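Local coordinates for protein carbohydrate deacetylase Agd3 (Neosartorya fumigata, PDB 6NWZ) that probably removes N-acetyl groups from the fungal exopolysaccharide galactosaminogalactan as a carbohydrate esterase, a step required for Aspergillus fumigatus biofilm formation, at residues A[95-98]-A[99-103]; A[368-371]-A[372-376]. All blocks are in the same frame, centred on the assembly; numbering follows the deposited sequence.

How the contacts relate
Following the chain from its N terminus, contact 1 comes first, in the CBM87 region: residues 95-103 leave strand 93-95, turn, and enter helix 99-112. Contact 2 comes much later, in the deacetylase domain, where residues 368-376 run from the N-cap of the short helix 369-375 along its length. Each contact is one continuous piece of chain, closing only a local turn, and the two follow in series without nesting or crossing. Contacts 1 and 2 lie on opposite sides of the chain's centre; the centres of contacts 1 and 2 are about 70 Å apart and their nearest atoms about 55 Å apart. Contact 1 joins a strand to a helix; contact 2 sits among helices 275-289, 306-313 and 400-417.

Contact 1: A[95-98]-A[99-103]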
ATOM      1  N   SER A  95      22.857 -25.331  11.429  1.00 41.57           N
ATOM      2  CA  SER A  95      21.468 -25.326  10.993  1.00 35.35           C
ATOM      3  C   SER A  95      20.654 -26.330  11.800  1.00 43.91           C
ATOM      4  O   SER A  95      21.110 -27.441  12.081  1.00 43.45           O
ATOM      5  CB  SER A  95      21.377 -25.660   9.507  1.00 36.95           C
ATOM      6  OG  SER A  95      20.032 -25.878   9.117  1.00 40.31           O
ATOM      7  N   ALA A  96      19.434 -25.936  12.172  1.00 37.44           N
ATOM      8  CA  ALA A  96      18.557 -26.855  12.889  1.00 43.68           C
ATOM      9  C   ALA A  96      18.022 -27.966  11.989  1.00 55.68           C
ATOM     10  O   ALA A  96      17.501 -28.963  12.502  1.00 55.56           O
ATOM     11  CB  ALA A  96      17.400 -26.094  13.533  1.00 48.88           C
ATOM     12  N   LEU A  97      18.136 -27.817  10.670  1.00 45.55           N
ATOM     13  CA  LEU A  97      17.830 -28.894   9.740  1.00 46.05           C
ATOM     14  C   LEU A  97      19.070 -29.754   9.527  1.00 47.24           C
ATOM     15  O   LEU A  97      20.175 -29.234   9.339  1.00 41.44           O
ATOM     16  CB  LEU A  97      17.337 -28.338   8.401  1.00 44.79           C
ATOM     17  CG  LEU A  97      15.954 -27.678   8.358  1.00 52.70           C
ATOM     18  CD1 LEU A  97      15.638 -27.166   6.961  1.00 45.27           C
ATOM     19  CD2 LEU A  97      14.874 -28.640   8.816  1.00 51.71           C
ATOM     20  N   THR A  98      18.877 -31.073   9.561  1.00 42.45           N
ATOM     21  CA  THR A  98      19.990 -32.006   9.474  1.00 42.43           C
ATOM     22  C   THR A  98      20.605 -31.984   8.076  1.00 50.89           C
ATOM     23  O   THR A  98      20.046 -31.437   7.119  1.00 50.72           O
ATOM     24  CB  THR A  98      19.539 -33.428   9.822  1.00 46.90           C
ATOM     25  OG1 THR A  98      18.936 -34.040   8.676  1.00 59.51           O
ATOM     26  CG2 THR A  98      18.533 -33.412  10.967  1.00 46.28           C
ATOM     27  N   THR A  99      21.786 -32.591   7.969  1.00 51.03           N
ATOM     28  CA  THR A  99      22.447 -32.691   6.674  1.00 51.11           C
ATOM     29  C   THR A  99      21.590 -33.465   5.681  1.00 51.24           C
ATOM     30  O   THR A  99      21.481 -33.081   4.509  1.00 50.59           O
ATOM     31  CB  THR A  99      23.816 -33.350   6.841  1.00 53.63           C
ATOM     32  OG1 THR A  99      24.710 -32.430   7.483  1.00 66.56           O
ATOM     33  CG2 THR A  99      24.390 -33.757   5.496  1.00 42.48           C
ATOM     34  N   ASP A 100      20.956 -34.547   6.135  1.00 58.66           N
ATOM     35  CA  ASP A 100      20.110 -35.324   5.238  1.00 64.57           C
ATOM     36  C   ASP A 100      18.875 -34.541   4.818  1.00 61.29           C
ATOM     37  O   ASP A 100      18.403 -34.693   3.685  1.00 58.56           O
ATOM     38  CB  ASP A 100      19.719 -36.647   5.898  1.00 69.69           C
ATOM     39  CG  ASP A 100      18.818 -37.494   5.021  1.00 79.42           C
ATOM     40  OD1 ASP A 100      17.584 -37.312   5.079  1.00 88.41           O
ATOM     41  OD2 ASP A 100      19.345 -38.330   4.259  1.00 86.82           O
ATOM     42  N   GLN A 101      18.349 -33.688   5.702  1.00 61.45           N
ATOM     43  CA  GLN A 101      17.198 -32.867   5.336  1.00 46.43           C
ATOM     44  C   GLN A 101      17.569 -31.836   4.277  1.00 48.55           C
ATOM     45  O   GLN A 101      16.801 -31.601   3.336  1.00 52.27           O
ATOM     46  CB  GLN A 101      16.621 -32.186   6.575  1.00 42.03           C
ATOM     47  CG  GLN A 101      16.079 -33.161   7.607  1.00 45.07           C
ATOM     48  CD  GLN A 101      15.321 -32.471   8.723  1.00 47.68           C
ATOM     49  OE1 GLN A 101      15.878 -31.652   9.456  1.00 52.87           O
ATOM     50  NE2 GLN A 101      14.040 -32.796   8.855  1.00 51.43           N
ATOM     51  N   TRP A 102      18.742 -31.213   4.408  1.00 45.04           N
ATOM     52  CA  TRP A 102      19.179 -30.265   3.388  1.00 41.47           C
ATOM     53  C   TRP A 102      19.408 -30.952   2.050  1.00 48.41           C
ATOM     54  O   TRP A 102      19.192 -30.343   0.996  1.00 49.13           O
ATOM     55  CB  TRP A 102      20.448 -29.545   3.841  1.00 36.36           C
ATOM     56  CG  TRP A 102      20.184 -28.395   4.755  1.00 42.68           C
ATOM     57  CD1 TRP A 102      20.307 -28.383   6.111  1.00 43.35           C
ATOM     58  CD2 TRP A 102      19.749 -27.082   4.378  1.00 45.81           C
ATOM     59  NE1 TRP A 102      19.977 -27.142   6.606  1.00 50.27           N
ATOM     60  CE2 TRP A 102      19.630 -26.326   5.561  1.00 38.85           C
ATOM     61  CE3 TRP A 102      19.450 -26.472   3.155  1.00 47.55           C
ATOM     62  CZ2 TRP A 102      19.227 -24.993   5.558  1.00 31.27           C
ATOM     63  CZ3 TRP A 102      19.049 -25.148   3.153  1.00 44.12           C
ATOM     64  CH2 TRP A 102      18.942 -24.422   4.348  1.00 39.23           C
ATOM     65  N   ASN A 103      19.835 -32.219   2.069  1.00 52.44           N
ATOM     66  CA  ASN A 103      20.031 -32.947   0.821  1.00 52.04           C
ATOM     67  C   ASN A 103      18.702 -33.318   0.171  1.00 54.80           C
ATOM     68  O   ASN A 103      18.607 -33.345  -1.062  1.00 54.76           O
ATOM     69  CB  ASN A 103      20.881 -34.195   1.065  1.00 41.87           C
ATOM     70  CG  ASN A 103      22.340 -33.863   1.327  1.00 42.96           C
ATOM     71  OD1 ASN A 103      22.850 -32.847   0.857  1.00 54.09           O
ATOM     72  ND2 ASN A 103      23.020 -34.724   2.078  1.00 42.61           N
TER
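Two reciprocal hydrogen bonds join T98 and Q101. OG1 of T98 accepts the backbone N of Q101 at 3.1 Å. In return, OE1 of Q101 takes the backbone N-H of T98, also at 3.1 Å, on a lone pair in the carbonyl plane. The T98 hydroxyl reaches Q101 because OG1 sits between the backbone N and the carbonyl carbon (chi1 82°). The amide of Q101 is held at its other end too, since NE2 donates to the carbonyl of V61. One backbone bond, from W102 N to T98 O, starts the helix.

A second polar pair lies further back: NE1 of W102 donates to OG of S95 at 2.8 Å, almost in the plane of the indole. The same OG accepts the backbone N of L97 at 3.1 Å, forming an ST turn, and is also bonded to the carbonyl of E82.

Apolar packing fills in between. CB of L97 lies 3.8 Å from CD1 of W102, while CD1 of L97 stands over one face of the W102 indole, toward the rim. Together T98 and Q101 form a capping box, which with the ST turn shapes the passage from strand 93-95 into helix 99-112.

Contact 2: A[368-371]-A[372-376]; sequences DDLL and RWWTT
D368 caps the helix and hands its carbonyl to R372: the backbone N of R372 reaches O of D368 at 3.1 Å, the first turn's bond. The D368 carboxylate turns back to the chain, where OD1 accepts the backbone N of L370 at 2.9 Å. OD2 of D368 forms a salt bridge with R272, which would partly balance its buried charge.

D369 follows with a salt bridge along the exposed side. Its OD1 lies 3.1 Å from NH1 of R372, and the two side chains run alongside each other. The carboxylate and guanidinium are not coplanar but turned 70° apart, and NH1 approaches from above the carboxylate plane. A bend at chi3 (-50°) folds the arginine back, bringing the guanidinium face over CA of D369; NH1 is also bonded to the carbonyl of Q366.

L370 lies beside W374, pointing the same way, with CD1 of L370 3.7 Å from NE1 of the W374 indole. Its carbonyl accepts the N-H of W374. The indole's other neighbours include W373, whose CZ3 lies over one face, and the rings of F258, H304 and F383.

O of L371 accepts two hydrogen bonds from T375, from N at 2.7 Å and from OG1 at 2.9 Å. CG of L371 also touches CG2 of T375, and the leucine packs against W413 and V417 of helix 400-417. The arrangement is a short, N-capped alpha helix with i to i+3 and i to i+4 side-chain pairs, its L370 side chain about 10 Å from that of the zinc ligand D256.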
ATOM      1  N   ASP A 368     -20.461  31.311  -3.797  1.00 34.11           N
ATOM      2  CA  ASP A 368     -19.126  30.895  -3.380  1.00 33.08           C
ATOM      3  C   ASP A 368     -18.248  30.733  -4.618  1.00 42.92           C
ATOM      4  O   ASP A 368     -18.519  29.876  -5.467  1.00 45.48           O
ATOM      5  CB  ASP A 368     -19.211  29.582  -2.600  1.00 34.60           C
ATOM      6  CG  ASP A 368     -17.927  29.232  -1.858  1.00 45.62           C
ATOM      7  OD1 ASP A 368     -16.825  29.623  -2.301  1.00 50.51           O
ATOM      8  OD2 ASP A 368     -18.030  28.554  -0.814  1.00 42.37           O
ATOM      9  N   ASP A 369     -17.192  31.550  -4.716  1.00 50.54           N
ATOM     10  CA  ASP A 369     -16.277  31.450  -5.853  1.00 43.95           C
ATOM     11  C   ASP A 369     -15.656  30.061  -5.943  1.00 44.21           C
ATOM     12  O   ASP A 369     -15.418  29.546  -7.042  1.00 44.09           O
ATOM     13  CB  ASP A 369     -15.183  32.513  -5.747  1.00 31.66           C
ATOM     14  CG  ASP A 369     -15.726  33.928  -5.832  1.00 71.87           C
ATOM     15  OD1 ASP A 369     -16.949  34.117  -5.657  1.00 77.12           O
ATOM     16  OD2 ASP A 369     -14.928  34.856  -6.082  1.00 77.36           O
ATOM     17  N   LEU A 370     -15.385  29.442  -4.793  1.00 41.29           N
ATOM     18  CA  LEU A 370     -14.808  28.105  -4.792  1.00 31.00           C
ATOM     19  C   LEU A 370     -15.791  27.072  -5.327  1.00 40.11           C
ATOM     20  O   LEU A 370     -15.376  26.103  -5.975  1.00 44.38           O
ATOM     21  CB  LEU A 370     -14.353  27.743  -3.378  1.00 34.14           C
ATOM     22  CG  LEU A 370     -13.708  26.373  -3.190  1.00 38.89           C
ATOM     23  CD1 LEU A 370     -12.516  26.231  -4.120  1.00 38.20           C
ATOM     24  CD2 LEU A 370     -13.300  26.174  -1.739  1.00 27.65           C
ATOM     25  N   LEU A 371     -17.089  27.262  -5.081  1.00 35.22           N
ATOM     26  CA  LEU A 371     -18.076  26.320  -5.600  1.00 34.91           C
ATOM     27  C   LEU A 371     -18.197  26.425  -7.113  1.00 37.29           C
ATOM     28  O   LEU A 371     -18.187  25.408  -7.817  1.00 38.58           O
ATOM     29  CB  LEU A 371     -19.439  26.552  -4.959  1.00 35.54           C
ATOM     30  CG  LEU A 371     -20.377  25.459  -5.476  1.00 46.51           C
ATOM     31  CD1 LEU A 371     -20.564  24.378  -4.426  1.00 52.36           C
ATOM     32  CD2 LEU A 371     -21.700  26.020  -5.949  1.00 32.05           C
ATOM     33  N   ARG A 372     -18.338  27.648  -7.631  1.00 30.29           N
ATOM     34  CA  ARG A 372     -18.426  27.827  -9.075  1.00 40.56           C
ATOM     35  C   ARG A 372     -17.214  27.239  -9.784  1.00 43.53           C
ATOM     36  O   ARG A 372     -17.332  26.763 -10.919  1.00 43.03           O
ATOM     37  CB  ARG A 372     -18.572  29.306  -9.425  1.00 31.37           C
ATOM     38  CG  ARG A 372     -19.788  29.969  -8.817  1.00 33.01           C
ATOM     39  CD  ARG A 372     -20.089  31.298  -9.494  1.00 39.15           C
ATOM     40  NE  ARG A 372     -18.914  32.162  -9.577  1.00 38.15           N
ATOM     41  CZ  ARG A 372     -18.494  32.946  -8.590  1.00 46.86           C
ATOM     42  NH1 ARG A 372     -19.148  32.971  -7.433  1.00 40.82           N
ATOM     43  NH2 ARG A 372     -17.416  33.701  -8.755  1.00 46.16           N
ATOM     44  N   TRP A 373     -16.047  27.256  -9.136  1.00 28.78           N
ATOM     45  CA  TRP A 373     -14.885  26.592  -9.716  1.00 36.30           C
ATOM     46  C   TRP A 373     -15.058  25.078  -9.705  1.00 41.57           C
ATOM     47  O   TRP A 373     -14.845  24.414 -10.726  1.00 42.41           O
ATOM     48  CB  TRP A 373     -13.614  26.993  -8.972  1.00 39.87           C
ATOM     49  CG  TRP A 373     -12.372  26.513  -9.655  1.00 38.94           C
ATOM     50  CD1 TRP A 373     -11.645  27.180 -10.598  1.00 38.71           C
ATOM     51  CD2 TRP A 373     -11.714  25.256  -9.457  1.00 36.71           C
ATOM     52  NE1 TRP A 373     -10.573  26.418 -10.997  1.00 39.58           N
ATOM     53  CE2 TRP A 373     -10.592  25.233 -10.309  1.00 40.74           C
ATOM     54  CE3 TRP A 373     -11.962  24.150  -8.640  1.00 45.40           C
ATOM     55  CZ2 TRP A 373      -9.723  24.148 -10.369  1.00 43.08           C
ATOM     56  CZ3 TRP A 373     -11.097  23.074  -8.700  1.00 45.65           C
ATOM     57  CH2 TRP A 373      -9.992  23.081  -9.557  1.00 47.84           C
ATOM     58  N   TRP A 374     -15.452  24.512  -8.559  1.00 34.68           N
ATOM     59  CA  TRP A 374     -15.596  23.061  -8.465  1.00 44.25           C
ATOM     60  C   TRP A 374     -16.698  22.545  -9.380  1.00 48.48           C
ATOM     61  O   TRP A 374     -16.585  21.445  -9.933  1.00 48.16           O
ATOM     62  CB  TRP A 374     -15.872  22.641  -7.021  1.00 31.60           C
ATOM     63  CG  TRP A 374     -14.637  22.419  -6.223  1.00 29.55           C
ATOM     64  CD1 TRP A 374     -14.261  23.079  -5.091  1.00 33.53           C
ATOM     65  CD2 TRP A 374     -13.595  21.476  -6.503  1.00 31.84           C
ATOM     66  NE1 TRP A 374     -13.052  22.599  -4.643  1.00 34.95           N
ATOM     67  CE2 TRP A 374     -12.623  21.617  -5.495  1.00 30.30           C
ATOM     68  CE3 TRP A 374     -13.394  20.526  -7.509  1.00 29.41           C
ATOM     69  CZ2 TRP A 374     -11.470  20.843  -5.461  1.00 23.90           C
ATOM     70  CZ3 TRP A 374     -12.247  19.762  -7.476  1.00 23.89           C
ATOM     71  CH2 TRP A 374     -11.297  19.925  -6.459  1.00 26.61           C
ATOM     72  N   THR A 375     -17.774  23.314  -9.546  1.00 40.11           N
ATOM     73  CA  THR A 375     -18.886  22.874 -10.379  1.00 35.08           C
ATOM     74  C   THR A 375     -18.603  23.004 -11.871  1.00 39.17           C
ATOM     75  O   THR A 375     -19.356  22.440 -12.673  1.00 52.60           O
ATOM     76  CB  THR A 375     -20.156  23.652 -10.022  1.00 39.67           C
ATOM     77  OG1 THR A 375     -19.915  25.060 -10.149  1.00 53.85           O
ATOM     78  CG2 THR A 375     -20.576  23.345  -8.600  1.00 38.93           C
ATOM     79  N   THR A 376     -17.554  23.721 -12.261  1.00 41.63           N
ATOM     80  CA  THR A 376     -17.159  23.786 -13.663  1.00 42.82           C
ATOM     81  C   THR A 376     -16.723  22.401 -14.126  1.00 45.96           C
ATOM     82  O   THR A 376     -15.821  21.807 -13.511  1.00 42.94           O
ATOM     83  CB  THR A 376     -16.026  24.789 -13.863  1.00 41.24           C
ATOM     84  OG1 THR A 376     -16.428  26.070 -13.367  1.00 53.51           O
ATOM     85  CG2 THR A 376     -15.680  24.913 -15.339  1.00 28.90           C
TER